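Local coordinates for protein leucine aminopeptidase 1 (Caenorhabditis elegans, PDB 2HC9) that releases N-terminal amino acids, preferably leucine, from peptides as a zinc-dependent M17 aminopeptidase and probably acts as a digestive enzyme, at residues Leu339-Gly344 / Asp359-Thr364. The protein carries 1 engineered substitution. Sequence-based numbering, arbitrary orientation.
Sequences LILADG and DMATLT
L341 meets D359, A361 and L363 chiefly through one methyl, CD1, and so offers a compact example of how one helix residue can join its helix to the end of a neighbouring strand. Its CG stands anti to the carbonyl carbon (chi1 -67°), and chi2 of 163° continues the chain outward, carrying CD1 to the strand. There L341 CD1 rests on the methyl of A361, 3.6 Å from A361 CB. On the side toward the loop, L363 CD1 approaches the same methyl more loosely, at 4.2 Å from L341 CD1. The third neighbour is polar: D359 OD2 lies 3.9 Å from L341 CD1, a van der Waals approach in which the two side chains run at about a right angle to each other.

D359 adopts the less common rotamer with CG between its backbone N and carbonyl carbon (chi1 77°). Its buried carboxylate is held from elsewhere, OD2 by a hydrogen bond with H455 ND1 and OD1 by one with W453 NE1, which together should fix its rotation beside the leucine. V250 of strand 246-254 and I441 of helix 433-442 also touch both L341 and D359, extending the apolar surroundings.

Beyond A361 the chain leaves the strand through an inverse gamma turn centred on T362, and L363 and T364 then line the pocket that holds a bicarbonate ion; R338, a predicted active-site residue, immediately precedes the 339-344 segment. Helix 337-350 thus packs against the C-terminal end of parallel strand 356-361, beside the dizinc site, where A361 neighbours the zinc ligand K252, in the M17 catalytic domain's mixed-sheet alpha/beta fold.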
ATOM      1  N   LEU A 339       7.697 -23.649 -13.731  1.00 15.40           N
ATOM      2  CA  LEU A 339       6.839 -24.821 -14.021  1.00 15.41           C
ATOM      3  C   LEU A 339       7.129 -25.313 -15.441  1.00 14.92           C
ATOM      4  O   LEU A 339       7.350 -26.496 -15.672  1.00 14.65           O
ATOM      5  CB  LEU A 339       5.349 -24.444 -13.927  1.00 14.09           C
ATOM      6  CG  LEU A 339       4.857 -24.086 -12.492  1.00 17.08           C
ATOM      7  CD1 LEU A 339       3.404 -23.624 -12.528  1.00 15.40           C
ATOM      8  CD2 LEU A 339       5.015 -25.288 -11.544  1.00 17.11           C
ATOM      9  N   ILE A 340       7.124 -24.393 -16.402  1.00 16.53           N
ATOM     10  CA  ILE A 340       7.307 -24.838 -17.781  1.00 17.44           C
ATOM     11  C   ILE A 340       8.721 -25.377 -18.005  1.00 17.89           C
ATOM     12  O   ILE A 340       8.908 -26.352 -18.757  1.00 15.47           O
ATOM     13  CB  ILE A 340       6.873 -23.775 -18.824  1.00 12.44           C
ATOM     14  CG1 ILE A 340       7.889 -22.617 -18.913  1.00 14.41           C
ATOM     15  CG2 ILE A 340       5.444 -23.244 -18.494  1.00 12.25           C
ATOM     16  CD1 ILE A 340       7.554 -21.550 -20.014  1.00 14.84           C
ATOM     17  N   LEU A 341       9.713 -24.744 -17.362  1.00 14.57           N
ATOM     18  CA  LEU A 341      11.090 -25.190 -17.474  1.00 14.74           C
ATOM     19  C   LEU A 341      11.327 -26.523 -16.780  1.00 19.55           C
ATOM     20  O   LEU A 341      12.172 -27.270 -17.223  1.00 17.89           O
ATOM     21  CB  LEU A 341      12.075 -24.144 -16.939  1.00 15.15           C
ATOM     22  CG  LEU A 341      12.160 -22.841 -17.759  1.00 15.55           C
ATOM     23  CD1 LEU A 341      12.818 -21.757 -16.916  1.00 16.58           C
ATOM     24  CD2 LEU A 341      12.942 -23.043 -19.086  1.00 19.56           C
ATOM     25  N   ALA A 342      10.598 -26.814 -15.695  1.00 13.24           N
ATOM     26  CA  ALA A 342      10.703 -28.138 -15.055  1.00 13.65           C
ATOM     27  C   ALA A 342      10.384 -29.249 -16.083  1.00 16.95           C
ATOM     28  O   ALA A 342      11.042 -30.308 -16.120  1.00 16.48           O
ATOM     29  CB  ALA A 342       9.707 -28.234 -13.850  1.00 14.21           C
ATOM     30  N   ASP A 343       9.378 -29.017 -16.925  1.00 15.87           N
ATOM     31  CA  ASP A 343       9.084 -29.994 -17.985  1.00 14.46           C
ATOM     32  C   ASP A 343      10.186 -30.023 -19.058  1.00 14.41           C
ATOM     33  O   ASP A 343      10.579 -31.095 -19.531  1.00 16.72           O
ATOM     34  CB  ASP A 343       7.754 -29.659 -18.651  1.00 16.19           C
ATOM     35  CG  ASP A 343       6.542 -30.017 -17.790  1.00 16.79           C
ATOM     36  OD1 ASP A 343       6.699 -30.631 -16.700  1.00 15.69           O
ATOM     37  OD2 ASP A 343       5.425 -29.667 -18.234  1.00 16.24           O
ATOM     38  N   GLY A 344      10.665 -28.842 -19.453  1.00 13.78           N
ATOM     39  CA  GLY A 344      11.670 -28.770 -20.542  1.00 15.52           C
ATOM     40  C   GLY A 344      12.970 -29.459 -20.153  1.00 17.23           C
ATOM     41  O   GLY A 344      13.568 -30.196 -20.959  1.00 15.19           O
ATOM     42  N   ASP A 359      19.363 -24.108 -18.781  1.00 16.09           N
ATOM     43  CA  ASP A 359      18.081 -23.445 -18.970  1.00 12.81           C
ATOM     44  C   ASP A 359      18.295 -21.960 -18.730  1.00 15.51           C
ATOM     45  O   ASP A 359      19.075 -21.577 -17.858  1.00 15.35           O
ATOM     46  CB  ASP A 359      16.965 -24.073 -18.090  1.00 15.34           C
ATOM     47  CG  ASP A 359      17.045 -23.648 -16.632  1.00 21.13           C
ATOM     48  OD1 ASP A 359      17.555 -24.434 -15.800  1.00 15.74           O
ATOM     49  OD2 ASP A 359      16.584 -22.525 -16.313  1.00 16.39           O
ATOM     50  N   MET A 360      17.667 -21.122 -19.547  1.00 15.76           N
ATOM     51  CA  MET A 360      17.863 -19.688 -19.421  1.00 13.02           C
ATOM     52  C   MET A 360      16.495 -19.041 -19.471  1.00 16.11           C
ATOM     53  O   MET A 360      15.652 -19.412 -20.298  1.00 13.28           O
ATOM     54  CB  MET A 360      18.723 -19.169 -20.572  1.00 13.92           C
ATOM     55  CG  MET A 360      19.071 -17.682 -20.441  1.00 15.11           C
ATOM     56  SD  MET A 360      20.320 -17.047 -21.597  1.00 15.87           S
ATOM     57  CE  MET A 360      19.451 -17.060 -23.199  1.00 15.68           C
ATOM     58  N   ALA A 361      16.272 -18.069 -18.597  1.00 17.16           N
ATOM     59  CA  ALA A 361      14.921 -17.552 -18.374  1.00 16.81           C
ATOM     60  C   ALA A 361      14.988 -16.151 -17.810  1.00 14.45           C
ATOM     61  O   ALA A 361      15.842 -15.851 -16.986  1.00 17.65           O
ATOM     62  CB  ALA A 361      14.167 -18.431 -17.399  1.00 15.03           C
ATOM     63  N   THR A 362      14.024 -15.322 -18.211  1.00 14.15           N
ATOM     64  CA  THR A 362      13.741 -14.072 -17.495  1.00 15.53           C
ATOM     65  C   THR A 362      12.843 -14.450 -16.314  1.00 17.89           C
ATOM     66  O   THR A 362      11.618 -14.341 -16.398  1.00 15.01           O
ATOM     67  CB  THR A 362      13.011 -13.056 -18.418  1.00 14.75           C
ATOM     68  OG1 THR A 362      11.867 -13.690 -18.981  1.00 15.28           O
ATOM     69  CG2 THR A 362      13.909 -12.624 -19.551  1.00 16.07           C
ATOM     70  N   LEU A 363      13.439 -14.952 -15.231  1.00 16.08           N
ATOM     71  CA  LEU A 363      12.661 -15.747 -14.295  1.00 16.05           C
ATOM     72  C   LEU A 363      12.074 -14.913 -13.160  1.00 17.91           C
ATOM     73  O   LEU A 363      10.894 -15.041 -12.848  1.00 18.08           O
ATOM     74  CB  LEU A 363      13.469 -16.955 -13.749  1.00 14.43           C
ATOM     75  CG  LEU A 363      12.552 -18.053 -13.177  1.00 16.62           C
ATOM     76  CD1 LEU A 363      11.657 -18.698 -14.269  1.00 19.22           C
ATOM     77  CD2 LEU A 363      13.414 -19.122 -12.500  1.00 17.72           C
ATOM     78  N   THR A 364      12.892 -14.066 -12.533  1.00 18.72           N
ATOM     79  CA  THR A 364      12.494 -13.393 -11.271  1.00 18.32           C
ATOM     80  C   THR A 364      12.922 -11.930 -11.247  1.00 16.54           C
ATOM     81  O   THR A 364      14.011 -11.602 -11.686  1.00 16.39           O
ATOM     82  CB  THR A 364      13.084 -14.104 -10.010  1.00 18.00           C
ATOM     83  OG1 THR A 364      14.532 -14.041 -10.010  1.00 15.26           O
ATOM     84  CG2 THR A 364      12.636 -15.573  -9.971  1.00 17.66           C
TER